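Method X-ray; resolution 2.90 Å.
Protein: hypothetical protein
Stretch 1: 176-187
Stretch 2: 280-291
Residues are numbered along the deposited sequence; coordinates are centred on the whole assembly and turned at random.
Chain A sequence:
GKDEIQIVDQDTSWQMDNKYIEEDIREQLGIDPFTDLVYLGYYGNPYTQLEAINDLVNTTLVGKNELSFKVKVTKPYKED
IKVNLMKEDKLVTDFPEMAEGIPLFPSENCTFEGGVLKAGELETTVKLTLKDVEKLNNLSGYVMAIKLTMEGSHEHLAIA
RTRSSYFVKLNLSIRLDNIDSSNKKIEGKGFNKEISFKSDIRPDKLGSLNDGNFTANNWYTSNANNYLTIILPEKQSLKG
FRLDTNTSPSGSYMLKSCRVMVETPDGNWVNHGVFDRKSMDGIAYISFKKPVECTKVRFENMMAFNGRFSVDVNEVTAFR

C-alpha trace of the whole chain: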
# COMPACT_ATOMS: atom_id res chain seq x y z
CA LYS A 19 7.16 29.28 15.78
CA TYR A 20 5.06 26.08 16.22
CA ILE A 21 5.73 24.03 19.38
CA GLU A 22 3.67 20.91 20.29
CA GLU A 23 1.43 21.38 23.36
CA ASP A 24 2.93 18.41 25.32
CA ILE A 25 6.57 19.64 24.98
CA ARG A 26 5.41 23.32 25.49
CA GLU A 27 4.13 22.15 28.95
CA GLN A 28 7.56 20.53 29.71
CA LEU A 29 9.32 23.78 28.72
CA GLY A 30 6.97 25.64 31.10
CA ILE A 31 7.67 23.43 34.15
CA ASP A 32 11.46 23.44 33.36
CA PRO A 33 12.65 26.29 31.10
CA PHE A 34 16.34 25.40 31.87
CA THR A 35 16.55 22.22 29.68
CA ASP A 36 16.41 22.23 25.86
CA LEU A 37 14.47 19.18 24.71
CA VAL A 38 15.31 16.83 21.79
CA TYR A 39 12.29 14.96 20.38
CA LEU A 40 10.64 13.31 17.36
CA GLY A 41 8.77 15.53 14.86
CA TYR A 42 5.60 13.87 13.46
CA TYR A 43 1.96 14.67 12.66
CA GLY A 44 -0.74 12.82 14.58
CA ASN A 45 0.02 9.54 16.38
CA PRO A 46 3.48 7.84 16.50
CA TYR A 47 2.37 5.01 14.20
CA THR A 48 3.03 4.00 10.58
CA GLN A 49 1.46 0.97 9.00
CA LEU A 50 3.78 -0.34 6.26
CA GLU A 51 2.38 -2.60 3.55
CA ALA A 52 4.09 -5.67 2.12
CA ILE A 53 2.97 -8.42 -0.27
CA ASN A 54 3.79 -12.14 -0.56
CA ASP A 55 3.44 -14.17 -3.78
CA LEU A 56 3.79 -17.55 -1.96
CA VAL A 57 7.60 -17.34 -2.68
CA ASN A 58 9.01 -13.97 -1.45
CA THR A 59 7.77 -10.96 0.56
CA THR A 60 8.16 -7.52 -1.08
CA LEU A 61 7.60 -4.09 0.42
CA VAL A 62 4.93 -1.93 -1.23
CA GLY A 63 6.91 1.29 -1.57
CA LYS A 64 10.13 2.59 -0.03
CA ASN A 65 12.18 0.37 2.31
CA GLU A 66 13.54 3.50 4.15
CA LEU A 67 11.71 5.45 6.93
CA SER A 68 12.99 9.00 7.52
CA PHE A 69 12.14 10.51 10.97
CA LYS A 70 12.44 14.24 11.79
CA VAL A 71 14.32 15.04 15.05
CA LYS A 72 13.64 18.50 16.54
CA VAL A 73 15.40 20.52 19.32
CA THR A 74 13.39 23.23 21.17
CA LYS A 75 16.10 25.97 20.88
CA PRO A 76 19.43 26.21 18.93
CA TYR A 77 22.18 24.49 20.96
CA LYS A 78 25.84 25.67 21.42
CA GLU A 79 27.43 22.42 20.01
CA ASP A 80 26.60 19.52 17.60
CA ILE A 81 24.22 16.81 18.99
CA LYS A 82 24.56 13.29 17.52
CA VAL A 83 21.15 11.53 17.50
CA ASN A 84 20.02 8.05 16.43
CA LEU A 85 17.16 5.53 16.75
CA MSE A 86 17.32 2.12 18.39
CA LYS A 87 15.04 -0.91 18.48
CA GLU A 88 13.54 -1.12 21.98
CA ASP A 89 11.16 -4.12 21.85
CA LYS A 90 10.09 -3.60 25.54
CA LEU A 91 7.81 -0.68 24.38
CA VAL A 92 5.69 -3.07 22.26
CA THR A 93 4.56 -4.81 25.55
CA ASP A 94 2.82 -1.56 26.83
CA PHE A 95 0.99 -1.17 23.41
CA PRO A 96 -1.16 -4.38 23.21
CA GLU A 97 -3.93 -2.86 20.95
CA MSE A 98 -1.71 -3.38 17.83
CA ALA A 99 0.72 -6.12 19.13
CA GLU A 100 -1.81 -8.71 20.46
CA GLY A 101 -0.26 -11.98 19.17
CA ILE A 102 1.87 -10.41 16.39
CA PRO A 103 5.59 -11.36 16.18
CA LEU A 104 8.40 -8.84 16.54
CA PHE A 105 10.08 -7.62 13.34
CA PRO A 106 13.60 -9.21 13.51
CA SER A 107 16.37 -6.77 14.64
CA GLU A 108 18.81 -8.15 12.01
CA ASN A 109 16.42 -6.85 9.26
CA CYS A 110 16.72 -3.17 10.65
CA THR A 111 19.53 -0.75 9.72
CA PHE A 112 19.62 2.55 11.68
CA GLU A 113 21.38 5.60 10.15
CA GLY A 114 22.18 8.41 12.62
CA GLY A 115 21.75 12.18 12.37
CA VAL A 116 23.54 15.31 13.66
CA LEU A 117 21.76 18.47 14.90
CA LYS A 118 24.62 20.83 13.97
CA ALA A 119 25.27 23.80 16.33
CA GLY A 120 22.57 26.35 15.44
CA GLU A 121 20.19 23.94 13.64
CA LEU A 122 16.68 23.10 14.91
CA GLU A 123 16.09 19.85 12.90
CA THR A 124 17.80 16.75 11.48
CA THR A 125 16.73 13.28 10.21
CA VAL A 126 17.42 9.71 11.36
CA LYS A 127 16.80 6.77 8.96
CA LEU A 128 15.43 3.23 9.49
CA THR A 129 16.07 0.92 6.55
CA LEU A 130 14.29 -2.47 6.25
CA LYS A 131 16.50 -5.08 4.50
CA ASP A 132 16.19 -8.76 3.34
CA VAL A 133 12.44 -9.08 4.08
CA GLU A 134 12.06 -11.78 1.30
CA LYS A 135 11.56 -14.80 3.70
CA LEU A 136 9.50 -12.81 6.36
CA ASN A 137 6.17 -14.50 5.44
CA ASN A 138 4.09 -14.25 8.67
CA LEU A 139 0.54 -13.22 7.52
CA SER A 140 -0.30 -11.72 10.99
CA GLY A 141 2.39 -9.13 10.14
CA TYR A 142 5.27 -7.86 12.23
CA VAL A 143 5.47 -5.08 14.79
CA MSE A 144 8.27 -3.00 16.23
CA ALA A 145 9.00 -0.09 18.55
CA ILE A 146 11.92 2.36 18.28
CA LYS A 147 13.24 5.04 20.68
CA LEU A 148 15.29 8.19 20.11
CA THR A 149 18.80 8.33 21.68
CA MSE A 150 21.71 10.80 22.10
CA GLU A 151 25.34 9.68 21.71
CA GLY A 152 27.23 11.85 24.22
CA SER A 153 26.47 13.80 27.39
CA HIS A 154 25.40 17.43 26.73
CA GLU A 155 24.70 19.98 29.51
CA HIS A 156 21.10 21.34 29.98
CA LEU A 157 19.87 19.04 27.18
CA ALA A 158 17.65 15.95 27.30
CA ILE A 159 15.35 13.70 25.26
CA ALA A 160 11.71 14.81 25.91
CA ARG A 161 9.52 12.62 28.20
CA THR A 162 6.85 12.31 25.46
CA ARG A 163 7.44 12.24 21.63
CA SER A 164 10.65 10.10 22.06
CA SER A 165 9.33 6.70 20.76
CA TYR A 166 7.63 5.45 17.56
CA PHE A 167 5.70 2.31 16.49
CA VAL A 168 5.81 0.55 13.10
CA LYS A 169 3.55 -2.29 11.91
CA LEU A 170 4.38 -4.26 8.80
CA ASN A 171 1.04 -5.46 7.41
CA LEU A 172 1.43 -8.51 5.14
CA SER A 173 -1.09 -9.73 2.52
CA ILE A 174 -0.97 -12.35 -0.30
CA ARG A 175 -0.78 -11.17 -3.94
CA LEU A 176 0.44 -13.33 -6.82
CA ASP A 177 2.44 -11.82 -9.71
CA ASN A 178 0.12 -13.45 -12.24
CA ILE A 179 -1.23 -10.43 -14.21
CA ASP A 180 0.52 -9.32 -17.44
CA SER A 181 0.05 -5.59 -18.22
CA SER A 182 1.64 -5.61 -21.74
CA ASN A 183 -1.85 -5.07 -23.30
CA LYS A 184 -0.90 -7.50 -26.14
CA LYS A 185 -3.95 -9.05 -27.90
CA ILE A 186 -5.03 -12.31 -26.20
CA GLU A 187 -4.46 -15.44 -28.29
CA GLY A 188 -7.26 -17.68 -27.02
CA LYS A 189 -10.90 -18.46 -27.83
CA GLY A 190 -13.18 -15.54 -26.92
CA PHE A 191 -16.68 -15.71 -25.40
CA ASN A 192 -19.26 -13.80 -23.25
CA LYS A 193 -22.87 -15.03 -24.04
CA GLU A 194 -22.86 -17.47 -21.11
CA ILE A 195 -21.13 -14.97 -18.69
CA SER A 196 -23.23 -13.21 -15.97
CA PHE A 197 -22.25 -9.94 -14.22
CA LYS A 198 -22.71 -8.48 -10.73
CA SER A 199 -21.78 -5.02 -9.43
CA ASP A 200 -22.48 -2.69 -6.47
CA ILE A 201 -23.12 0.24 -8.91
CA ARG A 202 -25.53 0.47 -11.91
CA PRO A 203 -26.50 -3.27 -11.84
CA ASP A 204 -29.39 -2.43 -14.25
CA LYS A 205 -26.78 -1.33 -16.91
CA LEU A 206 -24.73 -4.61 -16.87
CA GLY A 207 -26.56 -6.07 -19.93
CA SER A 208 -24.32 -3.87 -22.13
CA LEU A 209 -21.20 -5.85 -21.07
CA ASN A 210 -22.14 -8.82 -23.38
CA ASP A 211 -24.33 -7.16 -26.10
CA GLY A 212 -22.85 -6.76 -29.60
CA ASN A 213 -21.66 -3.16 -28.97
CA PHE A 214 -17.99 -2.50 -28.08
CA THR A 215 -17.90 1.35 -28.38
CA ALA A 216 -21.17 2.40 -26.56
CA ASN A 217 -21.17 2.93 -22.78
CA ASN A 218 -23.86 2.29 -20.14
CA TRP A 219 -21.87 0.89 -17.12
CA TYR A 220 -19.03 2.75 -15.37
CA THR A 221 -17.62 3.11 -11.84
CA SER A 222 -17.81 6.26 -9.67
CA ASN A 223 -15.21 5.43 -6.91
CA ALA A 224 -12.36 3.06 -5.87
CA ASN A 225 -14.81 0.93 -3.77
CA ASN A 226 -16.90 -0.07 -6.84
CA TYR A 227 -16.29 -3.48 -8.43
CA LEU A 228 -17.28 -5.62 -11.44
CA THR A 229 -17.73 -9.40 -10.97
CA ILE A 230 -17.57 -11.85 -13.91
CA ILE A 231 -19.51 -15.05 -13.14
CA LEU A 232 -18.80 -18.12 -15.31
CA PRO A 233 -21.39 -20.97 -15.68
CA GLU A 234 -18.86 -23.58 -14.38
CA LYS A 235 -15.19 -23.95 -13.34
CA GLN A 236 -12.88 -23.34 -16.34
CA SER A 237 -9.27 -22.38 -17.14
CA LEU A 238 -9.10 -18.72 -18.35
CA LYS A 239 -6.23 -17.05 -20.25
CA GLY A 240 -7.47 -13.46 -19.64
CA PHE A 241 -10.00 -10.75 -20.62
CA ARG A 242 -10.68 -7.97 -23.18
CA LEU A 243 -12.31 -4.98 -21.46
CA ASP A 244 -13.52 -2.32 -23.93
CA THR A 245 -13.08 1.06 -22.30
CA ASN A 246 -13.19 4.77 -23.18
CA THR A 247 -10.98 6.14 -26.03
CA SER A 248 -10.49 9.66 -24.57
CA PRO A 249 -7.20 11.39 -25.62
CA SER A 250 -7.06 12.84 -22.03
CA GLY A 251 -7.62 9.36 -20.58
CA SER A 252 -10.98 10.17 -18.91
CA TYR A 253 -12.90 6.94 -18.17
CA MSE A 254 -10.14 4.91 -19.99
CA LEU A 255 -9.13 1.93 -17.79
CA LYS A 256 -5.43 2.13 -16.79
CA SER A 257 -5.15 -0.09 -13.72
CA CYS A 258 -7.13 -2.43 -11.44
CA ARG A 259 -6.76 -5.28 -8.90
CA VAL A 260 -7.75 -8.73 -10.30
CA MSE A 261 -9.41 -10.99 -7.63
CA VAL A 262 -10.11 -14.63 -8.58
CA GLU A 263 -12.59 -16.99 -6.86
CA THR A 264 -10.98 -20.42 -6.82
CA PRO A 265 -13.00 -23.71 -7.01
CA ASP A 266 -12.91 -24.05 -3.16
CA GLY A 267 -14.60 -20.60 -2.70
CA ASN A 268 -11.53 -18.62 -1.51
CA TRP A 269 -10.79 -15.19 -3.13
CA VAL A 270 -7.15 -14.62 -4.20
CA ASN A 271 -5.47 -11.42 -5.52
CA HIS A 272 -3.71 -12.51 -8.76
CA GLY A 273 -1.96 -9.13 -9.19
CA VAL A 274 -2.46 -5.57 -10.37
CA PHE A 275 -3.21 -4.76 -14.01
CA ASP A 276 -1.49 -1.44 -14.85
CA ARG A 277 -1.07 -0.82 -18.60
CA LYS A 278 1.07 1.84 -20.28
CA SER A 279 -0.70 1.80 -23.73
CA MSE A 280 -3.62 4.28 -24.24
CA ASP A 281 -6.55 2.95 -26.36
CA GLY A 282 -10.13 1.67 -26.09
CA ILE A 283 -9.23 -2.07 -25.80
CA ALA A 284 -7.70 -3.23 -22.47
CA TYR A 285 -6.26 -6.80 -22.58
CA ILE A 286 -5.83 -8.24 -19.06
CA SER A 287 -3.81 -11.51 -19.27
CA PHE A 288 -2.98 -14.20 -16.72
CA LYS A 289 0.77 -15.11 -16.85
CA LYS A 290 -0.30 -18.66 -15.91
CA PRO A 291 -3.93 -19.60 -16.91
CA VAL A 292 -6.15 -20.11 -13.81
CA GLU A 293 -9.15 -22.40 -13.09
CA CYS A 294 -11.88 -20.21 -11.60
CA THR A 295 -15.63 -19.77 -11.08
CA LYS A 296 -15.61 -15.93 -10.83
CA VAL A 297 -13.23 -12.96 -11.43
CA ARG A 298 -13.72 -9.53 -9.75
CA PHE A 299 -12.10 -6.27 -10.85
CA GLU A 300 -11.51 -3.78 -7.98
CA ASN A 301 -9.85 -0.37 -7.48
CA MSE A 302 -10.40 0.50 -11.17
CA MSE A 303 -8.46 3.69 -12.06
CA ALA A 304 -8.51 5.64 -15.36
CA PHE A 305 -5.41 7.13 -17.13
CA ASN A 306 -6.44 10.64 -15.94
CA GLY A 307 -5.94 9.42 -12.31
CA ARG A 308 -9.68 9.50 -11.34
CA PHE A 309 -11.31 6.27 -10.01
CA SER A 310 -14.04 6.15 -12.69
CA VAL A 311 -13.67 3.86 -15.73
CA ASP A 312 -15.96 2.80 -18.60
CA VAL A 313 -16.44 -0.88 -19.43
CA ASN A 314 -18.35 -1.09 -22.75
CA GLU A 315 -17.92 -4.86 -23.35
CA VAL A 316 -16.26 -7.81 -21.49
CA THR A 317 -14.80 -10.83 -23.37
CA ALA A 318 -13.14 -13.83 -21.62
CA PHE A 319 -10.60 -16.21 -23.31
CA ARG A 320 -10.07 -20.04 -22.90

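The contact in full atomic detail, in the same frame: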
# COMPACT_ATOMS: atom_id res chain seq x y z
N LEU A 176 -0.38 -12.63 -5.84
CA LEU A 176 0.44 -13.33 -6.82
C LEU A 176 0.89 -12.34 -7.89
O LEU A 176 0.28 -11.28 -8.05
CB LEU A 176 -0.35 -14.49 -7.44
CG LEU A 176 -1.14 -15.40 -6.49
CD1 LEU A 176 -1.95 -16.39 -7.25
CD2 LEU A 176 -0.20 -16.10 -5.51
N ASP A 177 1.96 -12.65 -8.60
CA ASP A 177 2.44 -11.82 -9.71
C ASP A 177 2.03 -12.59 -10.93
O ASP A 177 2.87 -13.21 -11.59
CB ASP A 177 3.97 -11.59 -9.61
CG ASP A 177 4.63 -10.88 -10.77
OD1 ASP A 177 3.92 -10.13 -11.49
OD2 ASP A 177 5.85 -11.10 -10.99
N ASN A 178 0.70 -12.66 -11.15
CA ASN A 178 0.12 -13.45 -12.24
C ASN A 178 -0.72 -12.61 -13.19
O ASN A 178 -1.54 -13.18 -13.90
CB ASN A 178 -0.74 -14.57 -11.65
CG ASN A 178 -1.07 -15.65 -12.64
OD1 ASN A 178 -0.19 -16.13 -13.36
ND2 ASN A 178 -2.33 -16.02 -12.74
N ILE A 179 -0.50 -11.28 -13.28
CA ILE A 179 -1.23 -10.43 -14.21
C ILE A 179 -0.22 -9.73 -15.11
O ILE A 179 0.66 -9.01 -14.62
CB ILE A 179 -2.16 -9.43 -13.47
CG1 ILE A 179 -3.30 -10.16 -12.71
CG2 ILE A 179 -2.72 -8.38 -14.43
CD1 ILE A 179 -4.36 -10.86 -13.55
N ASP A 180 -0.33 -9.95 -16.44
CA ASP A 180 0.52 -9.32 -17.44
C ASP A 180 -0.16 -8.04 -17.95
O ASP A 180 -1.31 -8.09 -18.41
CB ASP A 180 0.82 -10.29 -18.59
CG ASP A 180 1.73 -9.71 -19.65
OD1 ASP A 180 2.93 -9.49 -19.35
OD2 ASP A 180 1.25 -9.46 -20.76
N SER A 181 0.55 -6.90 -17.85
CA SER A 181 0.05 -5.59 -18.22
C SER A 181 0.62 -5.08 -19.57
O SER A 181 0.57 -3.87 -19.84
CB SER A 181 0.40 -4.60 -17.12
OG SER A 181 0.09 -5.12 -15.83
N SER A 182 1.10 -5.99 -20.44
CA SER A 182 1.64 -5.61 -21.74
C SER A 182 0.56 -5.09 -22.70
O SER A 182 0.90 -4.44 -23.68
CB SER A 182 2.33 -6.79 -22.39
OG SER A 182 1.39 -7.74 -22.85
N ASN A 183 -0.72 -5.46 -22.47
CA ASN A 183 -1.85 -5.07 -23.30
C ASN A 183 -1.79 -5.72 -24.70
O ASN A 183 -2.51 -5.30 -25.60
CB ASN A 183 -1.97 -3.55 -23.42
CG ASN A 183 -3.38 -3.09 -23.63
OD1 ASN A 183 -4.26 -3.42 -22.84
ND2 ASN A 183 -3.64 -2.35 -24.70
N LYS A 184 -1.00 -6.79 -24.87
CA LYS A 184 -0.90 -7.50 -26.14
C LYS A 184 -2.21 -8.26 -26.32
O LYS A 184 -2.79 -8.73 -25.34
CB LYS A 184 0.32 -8.45 -26.11
CG LYS A 184 0.58 -9.22 -27.40
CD LYS A 184 1.86 -10.05 -27.30
CE LYS A 184 2.08 -10.94 -28.50
NZ LYS A 184 3.29 -11.79 -28.34
N LYS A 185 -2.71 -8.34 -27.57
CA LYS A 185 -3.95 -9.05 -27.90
C LYS A 185 -3.89 -10.49 -27.39
O LYS A 185 -2.86 -11.14 -27.54
CB LYS A 185 -4.17 -9.02 -29.42
CG LYS A 185 -5.47 -9.66 -29.90
CD LYS A 185 -5.76 -9.27 -31.36
CE LYS A 185 -7.07 -9.83 -31.86
NZ LYS A 185 -7.36 -9.41 -33.26
N ILE A 186 -4.98 -10.96 -26.75
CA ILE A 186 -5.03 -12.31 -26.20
C ILE A 186 -5.29 -13.27 -27.32
O ILE A 186 -6.29 -13.12 -28.05
CB ILE A 186 -6.07 -12.46 -25.06
CG1 ILE A 186 -5.60 -11.68 -23.82
CG2 ILE A 186 -6.27 -13.95 -24.69
CD1 ILE A 186 -6.68 -11.34 -22.85
N GLU A 187 -4.42 -14.32 -27.36
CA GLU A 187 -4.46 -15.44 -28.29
C GLU A 187 -5.12 -16.62 -27.58
O GLU A 187 -4.45 -17.45 -26.96
CB GLU A 187 -3.04 -15.81 -28.80
CG GLU A 187 -2.30 -14.67 -29.49
CD GLU A 187 -3.00 -13.94 -30.63
OE1 GLU A 187 -3.83 -14.57 -31.33
OE2 GLU A 187 -2.70 -12.74 -30.83
N MSE A 280 -2.32 3.61 -24.24
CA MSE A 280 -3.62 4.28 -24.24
C MSE A 280 -4.45 3.93 -25.47
O MSE A 280 -4.05 4.26 -26.58
CB MSE A 280 -3.44 5.80 -24.21
CG MSE A 280 -2.61 6.29 -23.06
SE MSE A 280 -2.86 8.18 -22.70
CE MSE A 280 -3.44 8.85 -24.47
N ASP A 281 -5.60 3.27 -25.27
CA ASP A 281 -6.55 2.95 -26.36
C ASP A 281 -7.84 2.41 -25.73
O ASP A 281 -7.90 2.26 -24.51
CB ASP A 281 -5.96 1.98 -27.43
CG ASP A 281 -5.50 0.62 -26.94
OD1 ASP A 281 -6.13 0.08 -26.01
OD2 ASP A 281 -4.55 0.07 -27.55
N GLY A 282 -8.85 2.16 -26.56
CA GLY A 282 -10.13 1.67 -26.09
C GLY A 282 -10.23 0.19 -25.80
O GLY A 282 -11.30 -0.25 -25.36
N ILE A 283 -9.19 -0.63 -26.06
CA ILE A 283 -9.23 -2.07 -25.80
C ILE A 283 -8.16 -2.45 -24.77
O ILE A 283 -6.97 -2.46 -25.09
CB ILE A 283 -9.07 -2.92 -27.09
CG1 ILE A 283 -10.15 -2.55 -28.16
CG2 ILE A 283 -9.18 -4.41 -26.75
CD1 ILE A 283 -9.60 -2.11 -29.41
N ALA A 284 -8.60 -2.80 -23.54
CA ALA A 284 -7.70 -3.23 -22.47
C ALA A 284 -7.64 -4.75 -22.45
O ALA A 284 -8.69 -5.38 -22.33
CB ALA A 284 -8.18 -2.70 -21.13
N TYR A 285 -6.44 -5.35 -22.61
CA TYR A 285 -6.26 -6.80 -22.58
C TYR A 285 -5.60 -7.16 -21.28
O TYR A 285 -4.43 -6.82 -21.07
CB TYR A 285 -5.41 -7.29 -23.77
CG TYR A 285 -6.15 -7.29 -25.09
CD1 TYR A 285 -7.06 -8.29 -25.40
CD2 TYR A 285 -5.89 -6.31 -26.04
CE1 TYR A 285 -7.71 -8.31 -26.64
CE2 TYR A 285 -6.53 -6.33 -27.28
CZ TYR A 285 -7.44 -7.33 -27.58
OH TYR A 285 -8.11 -7.28 -28.77
N ILE A 286 -6.34 -7.81 -20.36
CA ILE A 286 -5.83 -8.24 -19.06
C ILE A 286 -5.50 -9.71 -19.20
O ILE A 286 -6.42 -10.48 -19.49
CB ILE A 286 -6.88 -7.96 -17.95
CG1 ILE A 286 -7.34 -6.48 -18.01
CG2 ILE A 286 -6.31 -8.33 -16.57
CD1 ILE A 286 -8.40 -6.12 -17.10
N SER A 287 -4.22 -10.12 -19.07
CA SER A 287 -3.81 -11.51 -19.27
C SER A 287 -3.22 -12.14 -18.03
O SER A 287 -2.42 -11.52 -17.35
CB SER A 287 -2.77 -11.61 -20.38
OG SER A 287 -3.28 -11.23 -21.64
N PHE A 288 -3.56 -13.42 -17.80
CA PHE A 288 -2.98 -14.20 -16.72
C PHE A 288 -1.66 -14.78 -17.22
O PHE A 288 -1.64 -15.40 -18.29
CB PHE A 288 -3.92 -15.34 -16.28
CG PHE A 288 -5.15 -14.89 -15.53
CD1 PHE A 288 -5.05 -14.35 -14.26
CD2 PHE A 288 -6.42 -15.11 -16.05
CE1 PHE A 288 -6.19 -13.97 -13.54
CE2 PHE A 288 -7.56 -14.72 -15.33
CZ PHE A 288 -7.43 -14.16 -14.09
N LYS A 289 -0.55 -14.57 -16.48
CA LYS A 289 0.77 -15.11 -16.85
C LYS A 289 0.70 -16.63 -16.94
O LYS A 289 1.23 -17.23 -17.87
CB LYS A 289 1.84 -14.67 -15.85
CG LYS A 289 2.22 -13.21 -16.01
CD LYS A 289 3.10 -12.71 -14.89
CE LYS A 289 3.77 -11.41 -15.27
NZ LYS A 289 4.42 -10.75 -14.12
N LYS A 290 -0.00 -17.24 -15.97
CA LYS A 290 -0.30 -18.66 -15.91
C LYS A 290 -1.82 -18.80 -15.93
O LYS A 290 -2.44 -18.29 -15.00
CB LYS A 290 0.30 -19.26 -14.62
CG LYS A 290 0.07 -20.75 -14.47
CD LYS A 290 0.88 -21.36 -13.34
CE LYS A 290 0.74 -22.86 -13.31
NZ LYS A 290 1.62 -23.49 -12.29
N PRO A 291 -2.45 -19.46 -16.94
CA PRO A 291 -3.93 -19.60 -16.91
C PRO A 291 -4.44 -20.19 -15.58
O PRO A 291 -3.75 -21.02 -14.98
CB PRO A 291 -4.23 -20.53 -18.08
CG PRO A 291 -3.07 -20.38 -18.99
CD PRO A 291 -1.88 -20.11 -18.13
O HOH W 1 -1.86 -7.58 -21.15

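The two stretches run antiparallel, burying 886 Å² between them, but strand pairing proper covers just two bridges, I179 with F288 and D180 with S287; side chains and a water extend it. At the start, D177 OD1 lies 2.7 Å from K289 NZ, a hydrogen-bonded salt bridge made possible by the extended lysine chain. N178 then grips the corner where stretch 2 turns. Its backbone O accepts from K289 N (3.1 Å, 158°), while its carboxamide mimics a peptide: OD1 accepts from K290 N at 2.8 Å and ND2 donates to K290 O at 3.2 Å.

I179 faces F288 as a non-hydrogen-bonded pair; its side chain adds an apolar contact, CD1 3.6 Å from F288 CE1, on the sheet face the two residues share. At D180 the pairing becomes hydrogen-bonded, D180 N reaching S287 O at 2.8 Å and a nearly linear 173°.

Beyond this the backbones part, and water 1 fills the gap, donating to D180 O (2.8 Å) and Y285 O (2.7 Å) and accepting from N183 N (2.7 Å). N183, with positive phi (68°), turns its carboxamide to stretch 2: OD1 accepts from Y285 N (2.9 Å), and ND2 donates weakly to I283 O (3.4 Å).

K185 CA lies 3.7 Å from the Y285 ring centroid, 6° off the normal, a CH-pi contact. Finally, I186 CD1 packs 4.0 Å from Y285 CD1.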